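Long-range contacts in endoglucanase (Thermotoga maritima, PDB 1VHO), which probably acts as an aminopeptidase of the M42 family, expected to bind two divalent metal cations per subunit: residues Pro20-Glu24 with Ser201-Glu205; Glu41-Thr45 with Thr213-Glu217; Gly60-Ala66 with Pro220-Met226; Lys165-Leu171 with Pro311-Pro317. All coordinates share one frame; numbering follows the deposited sequence.

Contact 1: Pro20-Glu24 with Ser201-Glu205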
loop_
_atom_site.group_PDB
_atom_site.type_symbol
_atom_site.label_atom_id
_atom_site.label_comp_id
_atom_site.label_asym_id
_atom_site.label_seq_id
_atom_site.Cartn_x
_atom_site.Cartn_y
_atom_site.Cartn_z
ATOM N N PRO A 20 8.310 -6.457 2.244
ATOM C CA PRO A 20 7.462 -7.601 1.963
ATOM C C PRO A 20 6.742 -8.000 3.269
ATOM O O PRO A 20 7.247 -7.654 4.330
ATOM C CB PRO A 20 8.439 -8.706 1.536
ATOM C CG PRO A 20 9.727 -8.306 2.206
ATOM C CD PRO A 20 9.763 -6.803 2.141
ATOM N N SER A 21 5.588 -8.592 3.131
ATOM C CA SER A 21 4.779 -8.956 4.322
ATOM C C SER A 21 5.652 -9.602 5.393
ATOM O O SER A 21 6.392 -10.560 5.086
ATOM C CB SER A 21 3.703 -9.957 3.894
ATOM O OG SER A 21 2.953 -9.362 2.824
ATOM N N GLY A 22 5.519 -9.109 6.613
ATOM C CA GLY A 22 6.286 -9.647 7.737
ATOM C C GLY A 22 7.585 -8.931 7.986
ATOM O O GLY A 22 8.243 -9.142 9.023
ATOM N N TYR A 23 8.106 -8.187 7.003
ATOM C CA TYR A 23 9.402 -7.509 7.100
ATOM C C TYR A 23 9.266 -6.055 6.634
ATOM O O TYR A 23 10.036 -5.566 5.804
ATOM C CB TYR A 23 10.416 -8.246 6.176
ATOM C CG TYR A 23 10.380 -9.757 6.396
ATOM C CD1 TYR A 23 11.129 -10.328 7.430
ATOM C CD2 TYR A 23 9.567 -10.573 5.646
ATOM C CE1 TYR A 23 11.038 -11.687 7.686
ATOM C CE2 TYR A 23 9.478 -11.952 5.879
ATOM C CZ TYR A 23 10.246 -12.486 6.906
ATOM O OH TYR A 23 10.162 -13.842 7.150
ATOM N N GLU A 24 8.250 -5.355 7.143
ATOM C CA GLU A 24 7.977 -3.982 6.716
ATOM C C GLU A 24 8.745 -2.934 7.480
ATOM O O GLU A 24 8.600 -1.732 7.152
ATOM C CB GLU A 24 6.447 -3.680 6.890
ATOM C CG GLU A 24 5.546 -4.691 6.209
ATOM C CD GLU A 24 5.071 -5.838 7.068
ATOM O OE1 GLU A 24 5.668 -6.176 8.092
ATOM O OE2 GLU A 24 4.057 -6.456 6.706
ATOM N N SER A 201 -0.534 0.212 8.616
ATOM C CA SER A 201 -0.618 -1.148 9.075
ATOM C C SER A 201 0.246 -2.173 8.367
ATOM O O SER A 201 0.206 -2.288 7.142
ATOM C CB SER A 201 -2.094 -1.628 8.895
ATOM O OG SER A 201 -2.316 -2.812 9.639
ATOM N N VAL A 202 0.914 -2.993 9.203
ATOM C CA VAL A 202 1.728 -4.070 8.612
ATOM C C VAL A 202 0.885 -5.321 8.480
ATOM O O VAL A 202 -0.233 -5.432 9.003
ATOM C CB VAL A 202 2.994 -4.340 9.438
ATOM C CG1 VAL A 202 3.862 -3.097 9.477
ATOM C CG2 VAL A 202 2.589 -4.770 10.865
ATOM N N GLN A 203 1.402 -6.337 7.792
ATOM C CA GLN A 203 0.653 -7.539 7.533
ATOM C C GLN A 203 0.194 -8.330 8.758
ATOM O O GLN A 203 -0.924 -8.849 8.736
ATOM C CB GLN A 203 1.482 -8.491 6.651
ATOM C CG GLN A 203 0.587 -9.463 5.875
ATOM C CD GLN A 203 0.725 -10.869 6.424
ATOM O OE1 GLN A 203 1.552 -11.084 7.308
ATOM N NE2 GLN A 203 -0.070 -11.785 5.892
ATOM N N GLU A 204 1.011 -8.400 9.793
ATOM C CA GLU A 204 0.665 -9.207 10.953
ATOM C C GLU A 204 -0.365 -8.648 11.904
ATOM O O GLU A 204 -0.533 -9.278 12.974
ATOM C CB GLU A 204 1.955 -9.613 11.688
ATOM C CG GLU A 204 2.713 -10.712 10.929
ATOM C CD GLU A 204 4.088 -10.999 11.495
ATOM O OE1 GLU A 204 4.333 -10.694 12.688
ATOM O OE2 GLU A 204 4.957 -11.545 10.768
ATOM N N GLU A 205 -1.099 -7.596 11.587
ATOM C CA GLU A 205 -2.118 -7.055 12.465
ATOM C C GLU A 205 -3.414 -7.825 12.257
ATOM O O GLU A 205 -3.642 -8.386 11.192
ATOM C CB GLU A 205 -2.393 -5.557 12.202
ATOM C CG GLU A 205 -1.142 -4.702 12.334
ATOM C CD GLU A 205 -0.723 -4.434 13.753
ATOM O OE1 GLU A 205 -1.380 -4.971 14.668
ATOM O OE2 GLU A 205 0.238 -3.689 14.010
HETATM O O HOH W 1 8.207 -11.625 10.546
HETATM O O HOH W 2 3.873 -7.758 9.543
#

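Contact 2: Glu41-Thr45 with Thr213-Glu217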
loop_
_atom_site.group_PDB
_atom_site.type_symbol
_atom_site.label_atom_id
_atom_site.label_comp_id
_atom_site.label_asym_id
_atom_site.label_seq_id
_atom_site.Cartn_x
_atom_site.Cartn_y
_atom_site.Cartn_z
ATOM N N GLU A 41 2.947 13.170 17.720
ATOM C CA GLU A 41 3.661 11.966 18.106
ATOM C C GLU A 41 3.419 10.827 17.121
ATOM O O GLU A 41 2.492 10.882 16.304
ATOM C CB GLU A 41 3.320 11.464 19.503
ATOM C CG GLU A 41 1.864 11.361 19.844
ATOM C CD GLU A 41 1.597 10.974 21.297
ATOM O OE1 GLU A 41 1.462 11.878 22.147
ATOM O OE2 GLU A 41 1.502 9.769 21.576
ATOM N N ALA A 42 4.289 9.823 17.227
ATOM C CA ALA A 42 4.162 8.650 16.355
ATOM C C ALA A 42 4.556 7.413 17.150
ATOM O O ALA A 42 5.598 7.466 17.830
ATOM C CB ALA A 42 4.972 8.798 15.099
ATOM N N LYS A 43 3.667 6.448 17.232
ATOM C CA LYS A 43 3.943 5.236 17.970
ATOM C C LYS A 43 3.905 4.002 17.084
ATOM O O LYS A 43 3.157 3.940 16.115
ATOM C CB LYS A 43 2.911 5.041 19.107
ATOM C CG LYS A 43 3.264 5.915 20.315
ATOM C CD LYS A 43 2.075 6.160 21.204
ATOM C CE LYS A 43 1.872 5.103 22.274
ATOM N NZ LYS A 43 0.884 5.622 23.284
ATOM N N THR A 44 4.704 3.012 17.480
ATOM C CA THR A 44 4.766 1.751 16.765
ATOM C C THR A 44 4.053 0.666 17.533
ATOM O O THR A 44 4.061 0.685 18.783
ATOM C CB THR A 44 6.240 1.368 16.510
ATOM O OG1 THR A 44 6.843 2.479 15.822
ATOM C CG2 THR A 44 6.335 0.147 15.618
ATOM N N THR A 45 3.345 -0.222 16.881
ATOM C CA THR A 45 2.680 -1.300 17.614
ATOM C C THR A 45 3.729 -2.406 17.852
ATOM O O THR A 45 4.855 -2.292 17.379
ATOM C CB THR A 45 1.494 -1.865 16.854
ATOM O OG1 THR A 45 1.936 -2.571 15.685
ATOM C CG2 THR A 45 0.559 -0.720 16.437
ATOM N N THR A 213 -5.312 0.255 17.784
ATOM C CA THR A 213 -5.314 0.067 19.239
ATOM C C THR A 213 -4.047 -0.551 19.780
ATOM O O THR A 213 -3.803 -0.520 20.991
ATOM C CB THR A 213 -6.542 -0.669 19.774
ATOM O OG1 THR A 213 -6.732 -1.908 19.099
ATOM C CG2 THR A 213 -7.804 0.180 19.558
ATOM N N GLY A 214 -3.129 -0.958 18.889
ATOM C CA GLY A 214 -1.838 -1.485 19.340
ATOM C C GLY A 214 -0.971 -0.316 19.781
ATOM O O GLY A 214 0.108 -0.504 20.357
ATOM N N ALA A 215 -1.403 0.906 19.466
ATOM C CA ALA A 215 -0.745 2.132 19.803
ATOM C C ALA A 215 -1.582 3.067 20.671
ATOM O O ALA A 215 -1.058 3.725 21.558
ATOM C CB ALA A 215 -0.385 2.911 18.515
ATOM N N TYR A 216 -2.854 3.295 20.338
ATOM C CA TYR A 216 -3.712 4.201 21.091
ATOM C C TYR A 216 -5.048 3.550 21.393
ATOM O O TYR A 216 -5.796 3.155 20.487
ATOM C CB TYR A 216 -3.980 5.488 20.289
ATOM C CG TYR A 216 -2.764 6.355 20.085
ATOM C CD1 TYR A 216 -2.351 7.269 21.042
ATOM C CD2 TYR A 216 -2.024 6.226 18.903
ATOM C CE1 TYR A 216 -1.229 8.056 20.828
ATOM C CE2 TYR A 216 -0.889 6.991 18.692
ATOM C CZ TYR A 216 -0.498 7.897 19.658
ATOM O OH TYR A 216 0.622 8.653 19.442
ATOM N N GLU A 217 -5.363 3.384 22.678
ATOM C CA GLU A 217 -6.618 2.748 23.078
ATOM C C GLU A 217 -7.761 3.759 22.956
ATOM O O GLU A 217 -8.142 4.393 23.941
ATOM C CB GLU A 217 -6.526 2.273 24.535
#

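Contact 3: Gly60-Ala66 with Pro220-Met226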
loop_
_atom_site.group_PDB
_atom_site.type_symbol
_atom_site.label_atom_id
_atom_site.label_comp_id
_atom_site.label_asym_id
_atom_site.label_seq_id
_atom_site.Cartn_x
_atom_site.Cartn_y
_atom_site.Cartn_z
ATOM N N GLY A 60 -13.394 15.318 18.440
ATOM C CA GLY A 60 -13.652 13.891 18.170
ATOM C C GLY A 60 -12.343 13.341 17.566
ATOM O O GLY A 60 -11.402 14.114 17.366
ATOM N N LYS A 61 -12.388 12.069 17.224
ATOM C CA LYS A 61 -11.239 11.380 16.673
ATOM C C LYS A 61 -11.573 10.759 15.308
ATOM O O LYS A 61 -12.527 10.015 15.153
ATOM C CB LYS A 61 -10.813 10.252 17.635
ATOM C CG LYS A 61 -10.550 10.701 19.064
ATOM C CD LYS A 61 -10.341 9.487 19.963
ATOM C CE LYS A 61 -9.848 9.903 21.350
ATOM N NZ LYS A 61 -8.762 10.926 21.232
ATOM N N LEU A 62 -10.742 11.121 14.349
ATOM C CA LEU A 62 -10.873 10.650 12.956
ATOM C C LEU A 62 -9.644 9.770 12.701
ATOM O O LEU A 62 -8.527 10.232 13.002
ATOM C CB LEU A 62 -10.793 11.904 12.103
ATOM C CG LEU A 62 -10.895 11.891 10.605
ATOM C CD1 LEU A 62 -12.071 11.057 10.097
ATOM C CD2 LEU A 62 -11.022 13.344 10.095
ATOM N N ALA A 63 -9.825 8.598 12.149
ATOM C CA ALA A 63 -8.713 7.702 11.856
ATOM C C ALA A 63 -8.668 7.413 10.357
ATOM O O ALA A 63 -9.712 7.107 9.751
ATOM C CB ALA A 63 -8.842 6.391 12.631
ATOM N N PHE A 64 -7.493 7.452 9.781
ATOM C CA PHE A 64 -7.257 7.189 8.361
ATOM C C PHE A 64 -6.346 5.942 8.326
ATOM O O PHE A 64 -5.371 5.941 9.105
ATOM C CB PHE A 64 -6.598 8.342 7.636
ATOM C CG PHE A 64 -7.348 9.649 7.638
ATOM C CD1 PHE A 64 -8.726 9.686 7.496
ATOM C CD2 PHE A 64 -6.678 10.843 7.818
ATOM C CE1 PHE A 64 -9.409 10.900 7.538
ATOM C CE2 PHE A 64 -7.346 12.061 7.811
ATOM C CZ PHE A 64 -8.717 12.091 7.671
ATOM N N PHE A 65 -6.618 4.978 7.463
ATOM C CA PHE A 65 -5.830 3.743 7.500
ATOM C C PHE A 65 -5.259 3.354 6.134
ATOM O O PHE A 65 -5.989 3.411 5.128
ATOM C CB PHE A 65 -6.793 2.586 7.912
ATOM C CG PHE A 65 -7.381 2.676 9.306
ATOM C CD1 PHE A 65 -8.602 3.346 9.504
ATOM C CD2 PHE A 65 -6.740 2.130 10.379
ATOM C CE1 PHE A 65 -9.123 3.425 10.788
ATOM C CE2 PHE A 65 -7.267 2.196 11.670
ATOM C CZ PHE A 65 -8.478 2.862 11.863
ATOM N N ALA A 66 -4.072 2.752 6.116
ATOM C CA ALA A 66 -3.474 2.276 4.849
ATOM C C ALA A 66 -2.585 1.055 5.123
ATOM O O ALA A 66 -2.038 0.965 6.233
ATOM C CB ALA A 66 -2.632 3.388 4.219
ATOM N N PRO A 220 -12.327 5.602 17.373
ATOM C CA PRO A 220 -12.552 6.747 16.510
ATOM C C PRO A 220 -14.041 6.960 16.259
ATOM O O PRO A 220 -14.798 5.998 16.128
ATOM C CB PRO A 220 -11.859 6.389 15.203
ATOM C CG PRO A 220 -11.437 4.969 15.285
ATOM C CD PRO A 220 -11.708 4.479 16.683
ATOM N N ASP A 221 -14.408 8.206 16.074
ATOM C CA ASP A 221 -15.771 8.591 15.739
ATOM C C ASP A 221 -16.044 8.373 14.260
ATOM O O ASP A 221 -17.197 8.264 13.834
ATOM C CB ASP A 221 -15.927 10.092 16.079
ATOM C CG ASP A 221 -15.708 10.255 17.578
ATOM O OD1 ASP A 221 -16.413 9.547 18.346
ATOM O OD2 ASP A 221 -14.805 10.996 17.957
ATOM N N ALA A 222 -14.972 8.385 13.426
ATOM C CA ALA A 222 -15.160 8.166 11.989
ATOM C C ALA A 222 -13.838 7.620 11.405
ATOM O O ALA A 222 -12.782 7.925 11.947
ATOM C CB ALA A 222 -15.605 9.383 11.230
ATOM N N ALA A 223 -13.963 6.698 10.448
ATOM C CA ALA A 223 -12.721 6.127 9.894
ATOM C C ALA A 223 -12.782 6.151 8.367
ATOM O O ALA A 223 -13.844 5.908 7.802
ATOM C CB ALA A 223 -12.586 4.681 10.348
ATOM N N ILE A 224 -11.647 6.452 7.755
ATOM C CA ILE A 224 -11.601 6.434 6.281
ATOM C C ILE A 224 -10.488 5.422 5.923
ATOM O O ILE A 224 -9.346 5.622 6.314
ATOM C CB ILE A 224 -11.370 7.809 5.685
ATOM C CG1 ILE A 224 -12.402 8.836 6.265
ATOM C CG2 ILE A 224 -11.483 7.733 4.157
ATOM C CD1 ILE A 224 -12.325 10.189 5.485
ATOM N N VAL A 225 -10.854 4.362 5.233
ATOM C CA VAL A 225 -9.904 3.312 4.860
ATOM C C VAL A 225 -9.462 3.566 3.426
ATOM O O VAL A 225 -10.299 3.775 2.567
ATOM C CB VAL A 225 -10.532 1.903 4.956
ATOM C CG1 VAL A 225 -9.659 0.827 4.347
ATOM C CG2 VAL A 225 -10.865 1.580 6.408
HETATM N N MSE A 226 -8.152 3.473 3.184
HETATM C CA MSE A 226 -7.639 3.718 1.848
HETATM C C MSE A 226 -7.534 2.395 1.081
HETATM O O MSE A 226 -7.082 1.403 1.662
HETATM C CB MSE A 226 -6.192 4.242 1.955
HETATM C CG MSE A 226 -5.979 5.531 2.700
HETATM SE SE MSE A 226 -6.671 6.995 1.671
HETATM C CE MSE A 226 -8.446 7.087 2.385
#

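Contact 4: Lys165-Leu171 with Pro311-Pro317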
loop_
_atom_site.group_PDB
_atom_site.type_symbol
_atom_site.label_atom_id
_atom_site.label_comp_id
_atom_site.label_asym_id
_atom_site.label_seq_id
_atom_site.Cartn_x
_atom_site.Cartn_y
_atom_site.Cartn_z
ATOM N N LYS A 165 2.600 10.408 -14.851
ATOM C CA LYS A 165 2.214 9.248 -14.026
ATOM C C LYS A 165 3.464 8.684 -13.329
ATOM O O LYS A 165 4.579 9.012 -13.741
ATOM C CB LYS A 165 1.653 8.136 -14.895
ATOM C CG LYS A 165 0.495 8.527 -15.822
ATOM C CD LYS A 165 -0.697 9.000 -14.993
ATOM C CE LYS A 165 -1.937 9.106 -15.899
ATOM N NZ LYS A 165 -1.972 10.483 -16.528
ATOM N N VAL A 166 3.263 7.897 -12.298
ATOM C CA VAL A 166 4.342 7.227 -11.575
ATOM C C VAL A 166 4.096 5.714 -11.816
ATOM O O VAL A 166 2.960 5.312 -11.704
ATOM C CB VAL A 166 4.368 7.499 -10.064
ATOM C CG1 VAL A 166 5.364 6.568 -9.342
ATOM C CG2 VAL A 166 4.902 8.947 -9.885
ATOM N N VAL A 167 5.139 4.997 -12.186
ATOM C CA VAL A 167 5.021 3.549 -12.452
ATOM C C VAL A 167 6.035 2.838 -11.541
ATOM O O VAL A 167 7.189 3.264 -11.435
ATOM C CB VAL A 167 5.371 3.244 -13.922
ATOM C CG1 VAL A 167 5.338 1.740 -14.176
ATOM C CG2 VAL A 167 4.362 3.911 -14.885
ATOM N N GLY A 168 5.579 1.788 -10.845
ATOM C CA GLY A 168 6.527 1.096 -9.954
ATOM C C GLY A 168 5.795 0.009 -9.171
ATOM O O GLY A 168 4.594 -0.213 -9.339
ATOM N N LYS A 169 6.606 -0.819 -8.504
ATOM C CA LYS A 169 6.029 -1.932 -7.765
ATOM C C LYS A 169 5.294 -1.425 -6.518
ATOM O O LYS A 169 5.647 -0.357 -5.983
ATOM C CB LYS A 169 7.097 -2.949 -7.291
ATOM C CG LYS A 169 8.185 -2.273 -6.364
ATOM C CD LYS A 169 9.101 -3.404 -5.863
ATOM C CE LYS A 169 10.243 -2.891 -4.965
ATOM N NZ LYS A 169 9.814 -2.527 -3.596
ATOM N N ALA A 170 4.446 -2.296 -5.993
ATOM C CA ALA A 170 3.774 -2.031 -4.707
ATOM C C ALA A 170 3.008 -0.747 -4.542
ATOM O O ALA A 170 2.591 -0.444 -3.387
ATOM C CB ALA A 170 4.830 -2.089 -3.569
ATOM N N LEU A 171 2.601 -0.091 -5.630
ATOM C CA LEU A 171 1.771 1.112 -5.451
ATOM C C LEU A 171 0.402 0.795 -4.941
ATOM O O LEU A 171 -0.280 1.650 -4.357
ATOM C CB LEU A 171 1.783 1.937 -6.757
ATOM C CG LEU A 171 3.121 2.560 -7.110
ATOM C CD1 LEU A 171 3.177 2.998 -8.577
ATOM C CD2 LEU A 171 3.455 3.768 -6.232
ATOM N N PRO A 311 4.702 -5.556 -11.773
ATOM C CA PRO A 311 5.816 -4.715 -11.290
ATOM C C PRO A 311 5.658 -3.274 -11.752
ATOM O O PRO A 311 6.403 -2.378 -11.304
ATOM C CB PRO A 311 7.053 -5.323 -11.969
ATOM C CG PRO A 311 6.648 -6.774 -12.212
ATOM C CD PRO A 311 5.186 -6.589 -12.701
ATOM N N VAL A 312 4.813 -3.005 -12.727
ATOM C CA VAL A 312 4.617 -1.672 -13.287
ATOM C C VAL A 312 3.227 -1.086 -13.067
ATOM O O VAL A 312 2.583 -0.537 -13.981
ATOM C CB VAL A 312 5.009 -1.611 -14.775
ATOM C CG1 VAL A 312 6.521 -1.758 -14.919
ATOM C CG2 VAL A 312 4.279 -2.695 -15.561
ATOM N N GLU A 313 2.760 -1.160 -11.793
ATOM C CA GLU A 313 1.478 -0.512 -11.486
ATOM C C GLU A 313 1.639 0.968 -11.841
ATOM O O GLU A 313 2.723 1.484 -11.644
ATOM C CB GLU A 313 1.144 -0.622 -9.986
ATOM C CG GLU A 313 0.873 -2.140 -9.691
ATOM C CD GLU A 313 0.590 -2.377 -8.219
ATOM O OE1 GLU A 313 1.091 -1.625 -7.380
ATOM O OE2 GLU A 313 -0.120 -3.373 -7.906
HETATM N N MSE A 314 0.552 1.639 -12.172
HETATM C CA MSE A 314 0.660 3.051 -12.546
HETATM C C MSE A 314 -0.388 3.888 -11.835
HETATM O O MSE A 314 -1.551 3.466 -11.744
HETATM C CB MSE A 314 0.389 3.142 -14.083
HETATM C CG MSE A 314 0.413 4.621 -14.544
HETATM SE SE MSE A 314 -0.072 4.700 -16.417
HETATM C CE MSE A 314 1.528 4.016 -17.205
ATOM N N VAL A 315 0.028 4.982 -11.220
ATOM C CA VAL A 315 -0.928 5.868 -10.539
ATOM C C VAL A 315 -0.652 7.311 -11.033
ATOM O O VAL A 315 0.448 7.616 -11.543
ATOM C CB VAL A 315 -0.796 5.878 -9.015
ATOM C CG1 VAL A 315 -1.141 4.485 -8.441
ATOM C CG2 VAL A 315 0.615 6.290 -8.591
ATOM N N ASP A 316 -1.663 8.158 -10.847
ATOM C CA ASP A 316 -1.507 9.576 -11.178
ATOM C C ASP A 316 -1.268 10.327 -9.890
ATOM O O ASP A 316 -2.151 10.375 -9.014
ATOM C CB ASP A 316 -2.854 10.060 -11.816
ATOM C CG ASP A 316 -2.689 11.440 -12.428
ATOM O OD1 ASP A 316 -2.051 12.293 -11.769
ATOM O OD2 ASP A 316 -3.123 11.654 -13.583
ATOM N N PRO A 317 -0.128 10.983 -9.669
ATOM C CA PRO A 317 0.154 11.719 -8.461
ATOM C C PRO A 317 -0.863 12.786 -8.140
ATOM O O PRO A 317 -1.033 13.115 -6.954
ATOM C CB PRO A 317 1.561 12.286 -8.639
ATOM C CG PRO A 317 2.127 11.595 -9.819
ATOM C CD PRO A 317 0.998 11.030 -10.653
#

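Contact 1: Pro20-Glu24 with Ser201-Glu205
S21 and Q203 bring two backbone bends together, their CA atoms 5.4 Å apart: a type II beta turn from P20 to Y23 faces a type I turn from V202 to E205. The second turn follows strand 195-201 and carries E204, the predicted proton acceptor, and E205, a predicted zinc ligand, so this is turn-to-turn packing at the probable active site of an M42 peptidase. E24, at the N-cap position of helix 25-35, does most of the joining. A bend in its chain (chi2 93°) turns the carboxylate towards both turns. E24 OE2 accepts the N-H of Q203 in a nearly straight bond, 2.9 Å from Q203 N. From the opposite face of the carboxylate plane, G22 N reaches the same E24 OE2 at 3.0 Å. Two backbone donors thus grip one oxygen, which should restrict rotation of the group. V202 CB rests against E24 CD and OE1. S21 CB packs beside Q203 CG at 3.7 Å, while S21 OG is bonded to D69. One water donates to E24 OE1 and accepts from E204 N; the oxygen of another lies 2.9 Å from G22 O and donates to it, and also, over a longer distance, to E204 OE2.

Contact 2: Glu41-Thr45 with Thr213-Glu217
The phenol of Y216 meets the carboxylate of E41 through a short hydrogen bond, Y216 OH donating to E41 OE2 at 2.6 Å. The accepting oxygen lies at the edge of the ring and in its plane, yet the carboxylate as a whole is turned 49° against the ring, and the hydroxyl arrives on the anti side of OE2, tilted out of the carboxylate plane. K43 approaches the same tyrosine from another direction. Its CD lies 3.4 Å from Y216 OH, and a bend at chi3 (88°) swings the ammonium back over the ring: K43 NZ stands 4.5 Å from the Y216 centroid and 28° off the normal, an off-centre cation-pi interaction. The bond to the carboxylate would probably enrich the ring in electrons and strengthen this attraction. K43 NZ also gives A215 O a weak hydrogen bond of 3.2 Å.

Strand 41-44 is an outermost strand of the eight-stranded mixed sheet, and 213-217 belongs to a beta-alpha-beta crossover in which helix 208-213 links strand 195-201 to strand 222-229, passing strand 61-67 between them. Where the crossover meets the edge strand, K43 CB touches A215 CB at 4.0 Å, and T45 CG2 lies 3.7 Å from G214 C. Further out, Y197 stacks edge-to-face with Y216, and I51 of the adjoining strand 50-54 supports T45, A215 and Y216. Backbone bonds to Y53 and I51 hold E41 and K43 in the sheet. T45 OG1, for its part, is hydrogen-bonded to S49 N and to OE2 of E205, a predicted zinc ligand.

Contact 3: Gly60-Ala66 with Pro220-Met226
F64 and I224 sit level with each other on two parallel strands, 61-66 and 222-226, whose axes pass 4.8 Å apart with 14° between their directions. Inside the mixed sheet of this alpha/beta peptidase fold the packing is tight. A63 N bonds to A222 O at 3.0 Å, and A63 O takes the N-H of I224 at 2.9 Å. Similar chi1 values, -60° for F64 and -52° for I224, set the two side chains alongside and pointing the same way, F64 CE1 3.6 Å from I224 CD1, with L327 of helix 317-333 touching both. On the other face the F65 ring turns its edge to A223 CB at 3.7 Å. The N-terminal end, where K61 and D221 are partly exposed, is less regular. D221 OD2 accepts K61 N at 2.7 Å, near the carboxylate plane and on its anti side, while K61 O receives D221 N at 2.8 Å and A222 N only weakly; K61 NZ is bonded to Y197. The chemistry implies a division of labour: hydrocarbon and regular backbone pairing hold the buried length, a carboxylate serves as acceptor for the backbone where pairing begins, and the predicted zinc ligands H67 and D227 follow immediately after the paired segments.

Contact 4: Lys165-Leu171 with Pro311-Pro317
With CG anti to the carbonyl carbon (chi1 -67°) and the chain extended beyond it, E313 carries its carboxylate to the start of helix 171-187, where E313 OE1 comes within 2.8 Å of L171 N and accepts a hydrogen bond from D172 N. K165 instead curls, bent at chi2 (-62°) and chi4, past the selenomethionine M314 to D316; the salt bridge from K165 NZ to D316 OD2, at 3.4 Å, is weak, and R318 is the stronger partner of that carboxylate. Between these groups the backbones run antiparallel. V166 and V315 form a hydrogen-bonded pair, V166 N to V315 O measuring 2.9 Å, and G168 N adds a bond to E313 O at 3.0 Å. V167 and M314 form the neighbouring non-hydrogen-bonded pair: V167 CG1 presses on V312 CB at 3.4 Å, closer than usual carbon contact, and V167 CG2 meets M314 CE at 3.7 Å. V166 CG2 turns to the ring of P317, 3.8 Å from its CG. E313 OE2 is held by the N-H of H309. Since D172 and H309 are predicted zinc ligands, E313 probably positions both as a second-shell residue, and this small antiparallel sheet thereby borders the two-metal site expected of an M42 peptidase.

Along the chain the four contacts interleave, so each joins parts of the chain lying on both sides of a segment of every other contact. Contacts 2 and 3 both reach the eight-stranded mixed sheet, contact 2 through its edge strand 41-44 and contact 3 through two interior strands, with centres about 14 Å apart. Contact 1 sits at the end of strand 195-201 and touches both: S201 N probably bonds to A66 O of contact 3, and E205 OE2 to T45 OG1 of contact 2. Contact 4, in the separate three-stranded sheet, lies across the chain's centre, about 20 Å from contact 1 and 29 Å from contact 2 between centres. Predicted metal ligands lie in or beside all four, consistent with a site assembled from distant segments.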